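Local structure of microcin B17-processing protein McbD (Escherichia coli str. K-12 substr. MG1655, 6GRH) at residues I68-Q73 against I124-I129; L175-Q180 against R212-T217; T228-K233 against S237-S242; Q332-N337 against N376-T381. The protein is needed to turn the inactive microcin B17 precursor McbA into the active peptide, and belongs to the YcaO cyclodehydratase family. The protein carries 1 engineered substitution. All coordinates share one frame; numbering follows the deposited sequence.

How the interactions relate
All four contacts lie in the YcaO region of the protein and follow one another along the chain. Interactions 2 and 3 belong to the same mixed sheet, where strands 210-215 and 224-231 are antiparallel neighbours. Their centres are about 18 Å apart, and Leu229 CD1 packs on both Phe214 and Tyr177. Interaction 2 also touches interaction 4, because Tyr379 packs on Leu176, Leu179 and Gln180 of helix 157-180; these centres too are about 18 Å apart. Interaction 1 stands apart on another antiparallel sheet, about 32 Å from interaction 2 between centres and on the opposite side of the chain's centre. Helix 157-180 thus links the mixed sheet to the C-terminal loop.

Interaction 1. Residues I68-Q73 against I124-I129; sequences IVTGGQ and IPAVII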
loop_
_atom_site.group_PDB
_atom_site.type_symbol
_atom_site.label_atom_id
_atom_site.label_comp_id
_atom_site.label_asym_id
_atom_site.label_seq_id
_atom_site.Cartn_x
_atom_site.Cartn_y
_atom_site.Cartn_z
ATOM N N ILE E 68 36.408 -26.648 -5.814
ATOM C CA ILE E 68 36.761 -28.019 -6.174
ATOM C C ILE E 68 37.578 -28.657 -5.045
ATOM O O ILE E 68 38.544 -28.055 -4.570
ATOM C CB ILE E 68 37.613 -28.126 -7.461
ATOM C CG1 ILE E 68 37.029 -27.322 -8.639
ATOM C CG2 ILE E 68 37.815 -29.600 -7.848
ATOM C CD1 ILE E 68 35.981 -28.026 -9.461
ATOM N N VAL E 69 37.189 -29.872 -4.644
ATOM C CA VAL E 69 38.025 -30.732 -3.796
ATOM C C VAL E 69 38.274 -32.018 -4.573
ATOM O O VAL E 69 37.337 -32.624 -5.095
ATOM C CB VAL E 69 37.395 -31.017 -2.412
ATOM C CG1 VAL E 69 38.248 -32.003 -1.600
ATOM C CG2 VAL E 69 37.224 -29.703 -1.632
ATOM N N THR E 70 39.542 -32.417 -4.660
ATOM C CA THR E 70 39.942 -33.585 -5.468
ATOM C C THR E 70 39.683 -34.888 -4.747
ATOM O O THR E 70 39.586 -34.929 -3.535
ATOM C CB THR E 70 41.420 -33.527 -5.852
ATOM O OG1 THR E 70 42.229 -33.500 -4.669
ATOM C CG2 THR E 70 41.674 -32.264 -6.657
ATOM N N GLY E 71 39.580 -35.964 -5.511
ATOM C CA GLY E 71 39.096 -37.219 -4.967
ATOM C C GLY E 71 40.165 -38.246 -4.705
ATOM O O GLY E 71 39.835 -39.421 -4.529
ATOM N N GLY E 72 41.433 -37.827 -4.666
ATOM C CA GLY E 72 42.541 -38.764 -4.538
ATOM C C GLY E 72 43.726 -38.367 -5.397
ATOM O O GLY E 72 43.791 -37.247 -5.934
ATOM N N GLN E 73 44.652 -39.304 -5.532
ATOM C CA GLN E 73 45.918 -39.056 -6.188
ATOM C C GLN E 73 46.340 -40.350 -6.891
ATOM O O GLN E 73 46.448 -41.380 -6.247
ATOM C CB GLN E 73 46.952 -38.623 -5.147
ATOM C CG GLN E 73 47.945 -37.612 -5.667
ATOM C CD GLN E 73 48.871 -37.105 -4.592
ATOM O OE1 GLN E 73 48.484 -36.282 -3.774
ATOM N NE2 GLN E 73 50.099 -37.571 -4.602
ATOM N N ILE E 124 40.218 -37.831 -14.398
ATOM C CA ILE E 124 41.135 -37.013 -15.159
ATOM C C ILE E 124 41.890 -36.117 -14.177
ATOM O O ILE E 124 41.488 -36.014 -13.003
ATOM C CB ILE E 124 40.414 -36.214 -16.259
ATOM C CG1 ILE E 124 39.355 -35.276 -15.676
ATOM C CG2 ILE E 124 39.786 -37.175 -17.275
ATOM C CD1 ILE E 124 38.698 -34.409 -16.734
ATOM N N PRO E 125 43.007 -35.502 -14.629
ATOM C CA PRO E 125 43.761 -34.651 -13.714
ATOM C C PRO E 125 42.998 -33.427 -13.277
ATOM O O PRO E 125 42.478 -32.686 -14.113
ATOM C CB PRO E 125 44.988 -34.250 -14.534
ATOM C CG PRO E 125 45.185 -35.400 -15.444
ATOM C CD PRO E 125 43.789 -35.770 -15.856
ATOM N N ALA E 126 42.958 -33.228 -11.964
ATOM C CA ALA E 126 42.287 -32.092 -11.360
ATOM C C ALA E 126 42.910 -30.756 -11.767
ATOM O O ALA E 126 42.190 -29.736 -11.855
ATOM C CB ALA E 126 42.300 -32.229 -9.845
ATOM N N VAL E 127 44.222 -30.760 -12.034
ATOM C CA VAL E 127 44.939 -29.538 -12.409
ATOM C C VAL E 127 44.361 -28.840 -13.665
ATOM O O VAL E 127 44.487 -27.624 -13.829
ATOM C CB VAL E 127 46.437 -29.819 -12.586
ATOM C CG1 VAL E 127 46.711 -30.593 -13.881
ATOM C CG2 VAL E 127 47.249 -28.528 -12.511
ATOM N N ILE E 128 43.738 -29.617 -14.544
ATOM C CA ILE E 128 43.101 -29.063 -15.738
ATOM C C ILE E 128 41.781 -28.312 -15.421
ATOM O O ILE E 128 41.424 -27.371 -16.123
ATOM C CB ILE E 128 42.875 -30.169 -16.798
ATOM C CG1 ILE E 128 44.227 -30.802 -17.151
ATOM C CG2 ILE E 128 42.231 -29.601 -18.062
ATOM C CD1 ILE E 128 44.117 -32.099 -17.910
ATOM N N ILE E 129 41.102 -28.723 -14.356
ATOM C CA ILE E 129 39.739 -28.293 -14.056
ATOM C C ILE E 129 39.632 -27.182 -13.016
ATOM O O ILE E 129 38.846 -26.254 -13.182
ATOM C CB ILE E 129 38.911 -29.518 -13.630
ATOM C CG1 ILE E 129 38.152 -30.007 -14.855
ATOM C CG2 ILE E 129 37.952 -29.178 -12.503
ATOM C CD1 ILE E 129 38.246 -31.492 -15.107
#
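Thr70 turns its methyl CG2 anti to its own carbonyl carbon, with OG1 between the backbone N and that carbon (chi1 60°). This sends CG2 to Ala126. In Ile68, CG1 lies beside the backbone N (chi1 -49°) and carries CD1 towards Ile129. The two pairs pack the loop between helix 47-66 and strand 73-74 over a turn with helical backbone angles that follows strand 121-125. Both segments are next to strand 108-115 of an antiparallel sheet in the YcaO region. The backbones of Gly71 and Gly72 bond to Thr110, while those of Ile124 and Ala126 bond to Val111 and Lys109.

The contact is small, apolar and mostly buried. No hydrogen bond crosses it. Ile129 has two modelled conformers, so the 3.8 Å contact of Ile68 CD1 with Ile129 CG2 holds for one of them and is less certain. In that conformer the two side chains cross at about a right angle, so they meet through these methyls and do not lie alongside. Methyl CG2 of Thr70 is 3.2 Å from CB of Ala126. That is tighter than usual for two carbons, and the exact closeness is doubtful.

Helix 47-66 backs the isoleucines, with His63 against Ile68 and Phe64 against Ile129. A second protein reaches the loop: Lys206 of the McbB chain donates through NZ to Ile68 O.

The turn beneath the loop is held by its own backbone. Ile128 N makes a weak bond to Pro125 O, and Ile129 N donates to Ala126 O at 2.9 Å.

Interaction 2. Residues L175-Q180 against R212-T217; sequences LLYWLQ and RIFDIT
Just beyond the Tyr177-Ile216 contact, Asp215 OD1 is gripped by two groups of Thr217. The hydroxyl OG1 of Thr217 donates to OD1 of Asp215 at 2.6 Å on the syn side. The backbone N of Thr217 reaches the same Asp215 OD1 at 3.1 Å on the anti side, which makes an Asx turn. Both donors approach from one face of the carboxylate. Asn184 ND2 is a further donor to OD1, and His224 ND1 bonds to OD2.

This turn ends strand 210-215 and leaves Ile216 facing helix 157-180. CG2 of Ile216 sits over one face of the Tyr177 ring, nearer the CD1 side than the centre. Ile216 CG2 is 3.9 Å from the centroid of the Tyr177 ring, 25° off its normal, a CH-pi contact. The nearest ring atom is Tyr177 CD1, 3.6 Å from Ile216 CG2. Tyr177 extends away from the helix with CG anti to its backbone N (chi1 169°). Tyr177 OH comes within 3.9 Å of Phe214 CD2, while Thr306 OG1 is the hydrogen-bond partner of that hydroxyl.

No hydrogen bond crosses between the two segments. Asp215 OD1 is satisfied within the turn and by Asn184, and Tyr177 OH by Thr306, so the contact itself is apolar packing.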
loop_
_atom_site.group_PDB
_atom_site.type_symbol
_atom_site.label_atom_id
_atom_site.label_comp_id
_atom_site.label_asym_id
_atom_site.label_seq_id
_atom_site.Cartn_x
_atom_site.Cartn_y
_atom_site.Cartn_z
ATOM N N LEU E 175 40.022 -20.943 -31.862
ATOM C CA LEU E 175 41.467 -21.174 -31.918
ATOM C C LEU E 175 41.951 -21.577 -33.302
ATOM O O LEU E 175 42.978 -21.083 -33.752
ATOM C CB LEU E 175 41.910 -22.220 -30.900
ATOM C CG LEU E 175 41.855 -21.739 -29.454
ATOM C CD1 LEU E 175 41.783 -22.918 -28.486
ATOM C CD2 LEU E 175 43.035 -20.842 -29.128
ATOM N N LEU E 176 41.222 -22.460 -33.979
ATOM C CA LEU E 176 41.581 -22.826 -35.350
ATOM C C LEU E 176 41.502 -21.614 -36.292
ATOM O O LEU E 176 42.412 -21.392 -37.099
ATOM C CB LEU E 176 40.720 -23.970 -35.878
ATOM C CG LEU E 176 41.335 -24.570 -37.145
ATOM C CD1 LEU E 176 42.645 -25.273 -36.811
ATOM C CD2 LEU E 176 40.380 -25.526 -37.841
ATOM N N TYR E 177 40.434 -20.828 -36.161
ATOM C CA TYR E 177 40.283 -19.567 -36.916
ATOM C C TYR E 177 41.412 -18.579 -36.616
ATOM O O TYR E 177 42.012 -18.011 -37.539
ATOM C CB TYR E 177 38.955 -18.897 -36.592
ATOM C CG TYR E 177 38.834 -17.482 -37.111
ATOM C CD1 TYR E 177 38.699 -17.231 -38.466
ATOM C CD2 TYR E 177 38.855 -16.408 -36.253
ATOM C CE1 TYR E 177 38.583 -15.939 -38.955
ATOM C CE2 TYR E 177 38.746 -15.113 -36.723
ATOM C CZ TYR E 177 38.602 -14.881 -38.069
ATOM O OH TYR E 177 38.486 -13.600 -38.526
ATOM N N TRP E 178 41.692 -18.392 -35.328
ATOM C CA TRP E 178 42.807 -17.552 -34.895
ATOM C C TRP E 178 44.126 -17.981 -35.560
ATOM O O TRP E 178 44.804 -17.160 -36.184
ATOM C CB TRP E 178 42.948 -17.610 -33.377
ATOM C CG TRP E 178 44.160 -16.910 -32.824
ATOM C CD1 TRP E 178 45.157 -17.462 -32.063
ATOM C CD2 TRP E 178 44.482 -15.531 -32.965
ATOM N NE1 TRP E 178 46.065 -16.506 -31.713
ATOM C CE2 TRP E 178 45.681 -15.309 -32.254
ATOM C CE3 TRP E 178 43.865 -14.448 -33.611
ATOM C CZ2 TRP E 178 46.288 -14.053 -32.181
ATOM C CZ3 TRP E 178 44.467 -13.189 -33.530
ATOM C CH2 TRP E 178 45.669 -13.009 -32.826
ATOM N N LEU E 179 44.452 -19.268 -35.473
ATOM C CA LEU E 179 45.744 -19.767 -35.955
ATOM C C LEU E 179 45.907 -19.769 -37.475
ATOM O O LEU E 179 46.992 -19.486 -37.966
ATOM C CB LEU E 179 46.023 -21.162 -35.394
ATOM C CG LEU E 179 46.202 -21.167 -33.871
ATOM C CD1 LEU E 179 46.107 -22.577 -33.303
ATOM C CD2 LEU E 179 47.499 -20.491 -33.450
ATOM N N GLN E 180 44.839 -20.090 -38.200
ATOM C CA GLN E 180 44.887 -20.288 -39.658
ATOM C C GLN E 180 44.269 -19.167 -40.490
ATOM O O GLN E 180 44.550 -19.062 -41.676
ATOM C CB GLN E 180 44.211 -21.609 -40.007
ATOM C CG GLN E 180 44.913 -22.796 -39.375
ATOM C CD GLN E 180 44.467 -24.124 -39.946
ATOM O OE1 GLN E 180 45.264 -24.865 -40.523
ATOM N NE2 GLN E 180 43.187 -24.430 -39.792
ATOM N N ARG E 212 31.795 -7.205 -38.993
ATOM C CA ARG E 212 31.936 -8.365 -39.840
ATOM C C ARG E 212 31.401 -9.578 -39.083
ATOM O O ARG E 212 31.587 -9.699 -37.874
ATOM C CB ARG E 212 33.401 -8.570 -40.241
ATOM C CG ARG E 212 34.060 -7.402 -40.989
ATOM C CD ARG E 212 33.479 -7.093 -42.366
ATOM N NE ARG E 212 33.786 -8.123 -43.369
ATOM C CZ ARG E 212 34.975 -8.310 -43.949
ATOM N NH1 ARG E 212 36.007 -7.528 -43.664
ATOM N NH2 ARG E 212 35.133 -9.292 -44.840
ATOM N N ILE E 213 30.722 -10.465 -39.803
ATOM C CA ILE E 213 30.121 -11.668 -39.229
ATOM C C ILE E 213 30.626 -12.870 -40.032
ATOM O O ILE E 213 30.371 -12.962 -41.215
ATOM C CB ILE E 213 28.590 -11.625 -39.317
ATOM C CG1 ILE E 213 28.040 -10.337 -38.692
ATOM C CG2 ILE E 213 27.986 -12.875 -38.668
ATOM C CD1 ILE E 213 26.541 -10.149 -38.867
ATOM N N PHE E 214 31.314 -13.786 -39.367
ATOM C CA PHE E 214 31.871 -14.949 -39.992
ATOM C C PHE E 214 31.348 -16.237 -39.338
ATOM O O PHE E 214 31.251 -16.321 -38.121
ATOM C CB PHE E 214 33.398 -14.905 -39.868
ATOM C CG PHE E 214 34.046 -13.741 -40.571
ATOM C CD1 PHE E 214 33.795 -13.489 -41.913
ATOM C CD2 PHE E 214 34.946 -12.918 -39.901
ATOM C CE1 PHE E 214 34.414 -12.428 -42.573
ATOM C CE2 PHE E 214 35.572 -11.861 -40.559
ATOM C CZ PHE E 214 35.302 -11.619 -41.892
ATOM N N ASP E 215 31.012 -17.230 -40.160
ATOM C CA ASP E 215 30.836 -18.601 -39.696
ATOM C C ASP E 215 32.233 -19.241 -39.633
ATOM O O ASP E 215 32.837 -19.491 -40.681
ATOM C CB ASP E 215 29.915 -19.370 -40.656
ATOM C CG ASP E 215 29.582 -20.781 -40.168
ATOM O OD1 ASP E 215 30.506 -21.550 -39.822
ATOM O OD2 ASP E 215 28.390 -21.139 -40.150
ATOM N N ILE E 216 32.734 -19.495 -38.414
ATOM C CA ILE E 216 34.052 -20.102 -38.206
ATOM C C ILE E 216 33.977 -21.550 -37.700
ATOM O O ILE E 216 34.975 -22.073 -37.233
ATOM C CB ILE E 216 34.935 -19.270 -37.239
ATOM C CG1 ILE E 216 34.272 -19.128 -35.859
ATOM C CG2 ILE E 216 35.235 -17.900 -37.830
ATOM C CD1 ILE E 216 35.264 -18.864 -34.744
ATOM N N THR E 217 32.817 -22.204 -37.821
ATOM C CA THR E 217 32.630 -23.571 -37.342
ATOM C C THR E 217 33.782 -24.491 -37.761
ATOM O O THR E 217 34.190 -24.431 -38.905
ATOM C CB THR E 217 31.356 -24.146 -37.960
ATOM O OG1 THR E 217 30.317 -23.171 -37.856
ATOM C CG2 THR E 217 30.949 -25.453 -37.275
#

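Interaction 3. Residues T228-K233 against S237-S242; sequences TLYGTK and SRIKYS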
loop_
_atom_site.group_PDB
_atom_site.type_symbol
_atom_site.label_atom_id
_atom_site.label_comp_id
_atom_site.label_asym_id
_atom_site.label_seq_id
_atom_site.Cartn_x
_atom_site.Cartn_y
_atom_site.Cartn_z
ATOM N N THR E 228 31.133 -12.603 -34.372
ATOM C CA THR E 228 30.794 -11.230 -34.729
ATOM C C THR E 228 31.980 -10.366 -34.312
ATOM O O THR E 228 32.544 -10.557 -33.225
ATOM C CB THR E 228 29.507 -10.742 -34.026
ATOM O OG1 THR E 228 29.436 -11.299 -32.708
ATOM C CG2 THR E 228 28.257 -11.141 -34.805
ATOM N N LEU E 229 32.348 -9.427 -35.176
ATOM C CA LEU E 229 33.495 -8.550 -34.964
ATOM C C LEU E 229 33.053 -7.123 -35.177
ATOM O O LEU E 229 32.279 -6.841 -36.091
ATOM C CB LEU E 229 34.602 -8.897 -35.957
ATOM C CG LEU E 229 35.280 -10.249 -35.775
ATOM C CD1 LEU E 229 36.299 -10.457 -36.888
ATOM C CD2 LEU E 229 35.944 -10.366 -34.409
ATOM N N TYR E 230 33.551 -6.236 -34.328
ATOM C CA TYR E 230 33.237 -4.819 -34.378
ATOM C C TYR E 230 34.525 -4.040 -34.244
ATOM O O TYR E 230 35.401 -4.411 -33.450
ATOM C CB TYR E 230 32.329 -4.415 -33.209
ATOM C CG TYR E 230 32.177 -2.913 -33.050
ATOM C CD1 TYR E 230 31.314 -2.195 -33.876
ATOM C CD2 TYR E 230 32.900 -2.212 -32.091
ATOM C CE1 TYR E 230 31.172 -0.827 -33.750
ATOM C CE2 TYR E 230 32.757 -0.844 -31.955
ATOM C CZ TYR E 230 31.889 -0.159 -32.793
ATOM O OH TYR E 230 31.720 1.195 -32.669
ATOM N N GLY E 231 34.598 -2.938 -34.983
ATOM C CA GLY E 231 35.645 -1.952 -34.810
ATOM C C GLY E 231 35.220 -0.570 -35.265
ATOM O O GLY E 231 34.419 -0.445 -36.175
ATOM N N THR E 232 35.754 0.468 -34.620
ATOM C CA THR E 232 35.545 1.843 -35.070
ATOM C C THR E 232 36.814 2.703 -34.983
ATOM O O THR E 232 37.664 2.502 -34.098
ATOM C CB THR E 232 34.396 2.516 -34.303
ATOM O OG1 THR E 232 34.050 3.748 -34.942
ATOM C CG2 THR E 232 34.749 2.762 -32.839
ATOM N N LYS E 233 36.916 3.658 -35.912
ATOM C CA LYS E 233 37.946 4.701 -35.859
ATOM C C LYS E 233 37.466 5.922 -35.094
ATOM O O LYS E 233 38.252 6.822 -34.854
ATOM C CB LYS E 233 38.348 5.158 -37.268
ATOM C CG LYS E 233 38.900 4.065 -38.165
ATOM C CD LYS E 233 39.330 4.617 -39.526
ATOM N N SER E 237 34.424 7.388 -29.282
ATOM C CA SER E 237 34.059 6.041 -28.821
ATOM C C SER E 237 35.141 5.468 -27.901
ATOM O O SER E 237 36.317 5.489 -28.250
ATOM C CB SER E 237 33.865 5.091 -30.004
ATOM O OG SER E 237 32.802 5.521 -30.833
ATOM N N ARG E 238 34.736 4.943 -26.743
ATOM C CA ARG E 238 35.647 4.269 -25.830
ATOM C C ARG E 238 35.968 2.855 -26.292
ATOM O O ARG E 238 37.077 2.374 -26.077
ATOM C CB ARG E 238 35.064 4.221 -24.418
ATOM C CG ARG E 238 35.116 5.548 -23.668
ATOM C CD ARG E 238 33.872 6.401 -23.880
ATOM N NE ARG E 238 33.773 7.471 -22.868
ATOM C CZ ARG E 238 32.706 8.244 -22.653
ATOM N NH1 ARG E 238 31.578 8.096 -23.359
ATOM N NH2 ARG E 238 32.763 9.180 -21.708
ATOM N N ILE E 239 35.003 2.175 -26.902
ATOM C CA ILE E 239 35.232 0.841 -27.430
ATOM C C ILE E 239 35.627 0.936 -28.898
ATOM O O ILE E 239 34.811 1.303 -29.743
ATOM C CB ILE E 239 33.999 -0.072 -27.268
ATOM C CG1 ILE E 239 33.532 -0.111 -25.805
ATOM C CG2 ILE E 239 34.292 -1.468 -27.799
ATOM C CD1 ILE E 239 34.558 -0.575 -24.784
ATOM N N LYS E 240 36.879 0.596 -29.185
ATOM C CA LYS E 240 37.401 0.603 -30.534
ATOM C C LYS E 240 37.222 -0.756 -31.212
ATOM O O LYS E 240 37.276 -0.843 -32.444
ATOM C CB LYS E 240 38.893 0.945 -30.514
ATOM C CG LYS E 240 39.277 2.172 -29.686
ATOM C CD LYS E 240 38.555 3.428 -30.141
ATOM C CE LYS E 240 39.104 4.648 -29.420
ATOM N NZ LYS E 240 38.406 5.886 -29.829
ATOM N N TYR E 241 37.047 -1.802 -30.404
ATOM C CA TYR E 241 36.991 -3.179 -30.869
ATOM C C TYR E 241 36.161 -4.003 -29.904
ATOM O O TYR E 241 36.272 -3.832 -28.689
ATOM C CB TYR E 241 38.411 -3.781 -30.987
ATOM C CG TYR E 241 38.475 -5.297 -31.091
ATOM C CD1 TYR E 241 38.162 -5.946 -32.280
ATOM C CD2 TYR E 241 38.847 -6.077 -30.003
ATOM C CE1 TYR E 241 38.213 -7.331 -32.386
ATOM C CE2 TYR E 241 38.895 -7.460 -30.089
ATOM C CZ TYR E 241 38.570 -8.092 -31.289
ATOM O OH TYR E 241 38.615 -9.488 -31.386
ATOM N N SER E 242 35.346 -4.913 -30.439
ATOM C CA SER E 242 34.707 -5.922 -29.597
ATOM C C SER E 242 34.370 -7.144 -30.418
ATOM O O SER E 242 34.472 -7.133 -31.647
ATOM C CB SER E 242 33.457 -5.352 -28.910
ATOM O OG SER E 242 33.044 -6.219 -27.880
HETATM O O HOH W 1 32.265 2.201 -30.120
#
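Tyr230 and Ser242 form the tight part of this beta hairpin, as an antiparallel hydrogen-bonded pair. Tyr230 N donates to Ser242 O at 3.0 Å. Ser242 N returns a bond to Tyr230 O at 3.1 Å. Beyond them, Gly231 and Tyr241 are a non-hydrogen-bonded pair. Here Gly231 CA is only 3.1 Å from Lys240 O, a CA-H...O contact. Thr232 N then donates to Lys240 O.

Nearer the turn no further main-chain bond joins the segments, and side chains and a water do the bridging. Thr232 CG2 touches Ser237 CB at 3.8 Å and approaches Ile239 O, while Thr232 OG1 bonds to Glu208 O. On the Ser242 side of the sheet, a chi1 of 169° in Tyr230 swings the ring alongside Ile239. Ile239 O lies at the ring's edge, in its plane, 3.7 Å from Tyr230 CE2. A water bridges the two residues, 2.8 Å from Tyr230 OH and donating to Ile239 O. Lys240, partly exposed, bends at chi2, and its NZ donates to Ser237 O at 2.6 Å, in the carbonyl plane. It also bonds to Asn234 O.

Main-chain bonds thus hold the strands, whereas a water and a lysine tie carbonyls near the turn; the ammonium probably polarises the two it meets.

Interaction 4. Residues Q332-N337 against N376-T381; sequences QQISDN and NKIYHT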
loop_
_atom_site.group_PDB
_atom_site.type_symbol
_atom_site.label_atom_id
_atom_site.label_comp_id
_atom_site.label_asym_id
_atom_site.label_seq_id
_atom_site.Cartn_x
_atom_site.Cartn_y
_atom_site.Cartn_z
ATOM N N GLN E 332 33.817 -37.885 -32.361
ATOM C CA GLN E 332 34.420 -39.199 -32.143
ATOM C C GLN E 332 35.337 -39.628 -33.283
ATOM O O GLN E 332 36.305 -40.328 -33.038
ATOM C CB GLN E 332 33.366 -40.282 -31.888
ATOM C CG GLN E 332 33.975 -41.557 -31.316
ATOM C CD GLN E 332 32.947 -42.567 -30.861
ATOM O OE1 GLN E 332 31.765 -42.481 -31.216
ATOM N NE2 GLN E 332 33.394 -43.542 -30.069
ATOM N N GLN E 333 35.027 -39.208 -34.507
ATOM C CA GLN E 333 35.876 -39.477 -35.687
ATOM C C GLN E 333 37.234 -38.798 -35.550
ATOM O O GLN E 333 38.246 -39.345 -35.975
ATOM C CB GLN E 333 35.194 -39.041 -37.000
ATOM C CG GLN E 333 34.152 -40.017 -37.511
ATOM N N ILE E 334 37.258 -37.620 -34.932
ATOM C CA ILE E 334 38.505 -36.930 -34.645
ATOM C C ILE E 334 39.234 -37.618 -33.484
ATOM O O ILE E 334 40.424 -37.841 -33.572
ATOM C CB ILE E 334 38.270 -35.423 -34.373
ATOM C CG1 ILE E 334 37.678 -34.747 -35.627
ATOM C CG2 ILE E 334 39.573 -34.732 -33.933
ATOM C CD1 ILE E 334 36.975 -33.428 -35.367
ATOM N N SER E 335 38.527 -37.943 -32.400
ATOM C CA SER E 335 39.150 -38.572 -31.222
ATOM C C SER E 335 38.140 -39.203 -30.277
ATOM O O SER E 335 37.148 -38.570 -29.946
ATOM C CB SER E 335 39.938 -37.528 -30.423
ATOM O OG SER E 335 40.466 -38.090 -29.223
ATOM N N ASP E 336 38.447 -40.409 -29.786
ATOM C CA ASP E 336 37.657 -41.065 -28.733
ATOM C C ASP E 336 37.917 -40.473 -27.339
ATOM O O ASP E 336 37.173 -40.769 -26.411
ATOM C CB ASP E 336 37.942 -42.581 -28.685
ATOM C CG ASP E 336 37.556 -43.308 -29.984
ATOM O OD1 ASP E 336 36.707 -42.782 -30.727
ATOM O OD2 ASP E 336 38.102 -44.405 -30.283
ATOM N N ASN E 337 38.973 -39.657 -27.204
ATOM C CA ASN E 337 39.448 -39.144 -25.923
ATOM C C ASN E 337 38.841 -37.781 -25.587
ATOM O O ASN E 337 39.540 -36.763 -25.551
ATOM C CB ASN E 337 40.980 -39.049 -25.930
ATOM C CG ASN E 337 41.640 -40.398 -26.038
ATOM O OD1 ASN E 337 41.232 -41.342 -25.365
ATOM N ND2 ASN E 337 42.663 -40.504 -26.895
ATOM N N ASN E 376 48.000 -31.285 -31.833
ATOM C CA ASN E 376 46.843 -32.078 -31.399
ATOM C C ASN E 376 46.104 -32.589 -32.656
ATOM O O ASN E 376 46.665 -32.513 -33.756
ATOM C CB ASN E 376 45.967 -31.262 -30.406
ATOM C CG ASN E 376 45.514 -29.920 -30.966
ATOM O OD1 ASN E 376 44.974 -29.841 -32.070
ATOM N ND2 ASN E 376 45.722 -28.858 -30.196
ATOM N N LYS E 377 44.897 -33.143 -32.513
ATOM C CA LYS E 377 44.196 -33.707 -33.679
ATOM C C LYS E 377 43.586 -32.693 -34.645
ATOM O O LYS E 377 43.158 -33.086 -35.729
ATOM C CB LYS E 377 43.142 -34.728 -33.255
ATOM C CG LYS E 377 43.717 -35.968 -32.596
ATOM C CD LYS E 377 44.482 -36.837 -33.586
ATOM C CE LYS E 377 45.156 -38.035 -32.932
ATOM N NZ LYS E 377 44.264 -38.762 -31.983
ATOM N N ILE E 378 43.561 -31.405 -34.303
ATOM C CA ILE E 378 43.067 -30.377 -35.251
ATOM C C ILE E 378 44.092 -29.316 -35.657
ATOM O O ILE E 378 43.788 -28.444 -36.479
ATOM C CB ILE E 378 41.792 -29.690 -34.728
ATOM C CG1 ILE E 378 42.075 -28.917 -33.431
ATOM C CG2 ILE E 378 40.700 -30.728 -34.500
ATOM C CD1 ILE E 378 40.991 -27.940 -33.066
ATOM N N TYR E 379 45.293 -29.368 -35.087
ATOM C CA TYR E 379 46.338 -28.430 -35.462
ATOM C C TYR E 379 47.716 -29.027 -35.183
ATOM O O TYR E 379 47.873 -29.835 -34.274
ATOM C CB TYR E 379 46.148 -27.112 -34.712
ATOM C CG TYR E 379 47.023 -25.993 -35.213
ATOM C CD1 TYR E 379 46.664 -25.258 -36.332
ATOM C CD2 TYR E 379 48.218 -25.666 -34.563
ATOM C CE1 TYR E 379 47.455 -24.226 -36.798
ATOM C CE2 TYR E 379 49.020 -24.634 -35.019
ATOM C CZ TYR E 379 48.634 -23.911 -36.141
ATOM O OH TYR E 379 49.428 -22.889 -36.627
ATOM N N HIS E 380 48.691 -28.651 -36.006
ATOM C CA HIS E 380 50.105 -28.962 -35.761
ATOM C C HIS E 380 50.903 -27.699 -36.057
ATOM O O HIS E 380 50.557 -26.959 -36.983
ATOM C CB HIS E 380 50.585 -30.133 -36.643
ATOM C CG HIS E 380 51.830 -30.803 -36.136
ATOM N ND1 HIS E 380 53.100 -30.437 -36.542
ATOM C CD2 HIS E 380 52.001 -31.815 -35.250
ATOM C CE1 HIS E 380 53.994 -31.201 -35.936
ATOM N NE2 HIS E 380 53.353 -32.038 -35.139
ATOM N N THR E 381 51.953 -27.446 -35.267
ATOM C CA THR E 381 52.858 -26.308 -35.492
ATOM C C THR E 381 53.225 -26.171 -36.970
ATOM O O THR E 381 53.554 -27.163 -37.628
ATOM C CB THR E 381 54.161 -26.436 -34.677
ATOM O OG1 THR E 381 53.855 -26.387 -33.286
ATOM C CG2 THR E 381 55.140 -25.294 -35.001
#
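Lys377, a solvent-exposed lysine, meets Ile334 through carbon. Its CB lies 3.6 Å from Ile334 CG2, and no hydrogen bond crosses the contact. The two side chains run antiparallel to each other. The lysine chain is bent at chi2 (-69°) and chi4, and Lys377 CG passes 3.9 Å from Ile334 O. Its NZ has a long, weak ion pair with Asp361.

Ile334 is the last residue of helix 327-334. Its CG2 is anti to the backbone N and also approaches Ile378 CG2, at 4.2 Å. These two isoleucines cross obliquely, and Gln172 of helix 157-180 packs on Ile378. In this surface patch Ile334 CG2 thus touches Lys377 CB and Ile378 CG2 on two neighbouring sides.

Each segment is shaped by its own turn. Asn337 N donates to Ser335 OG at 3.0 Å, just after the helix, and Asp361 OD2 bonds to the same hydroxyl. Ile378 N donates to Asn376 OD1 at 3.1 Å, in the carbonyl plane, and Tyr379 N adds a weak bond to that oxygen. The arrangement is a helix C-terminus leaving through an ST turn, packed against a surface loop built on an Asx turn.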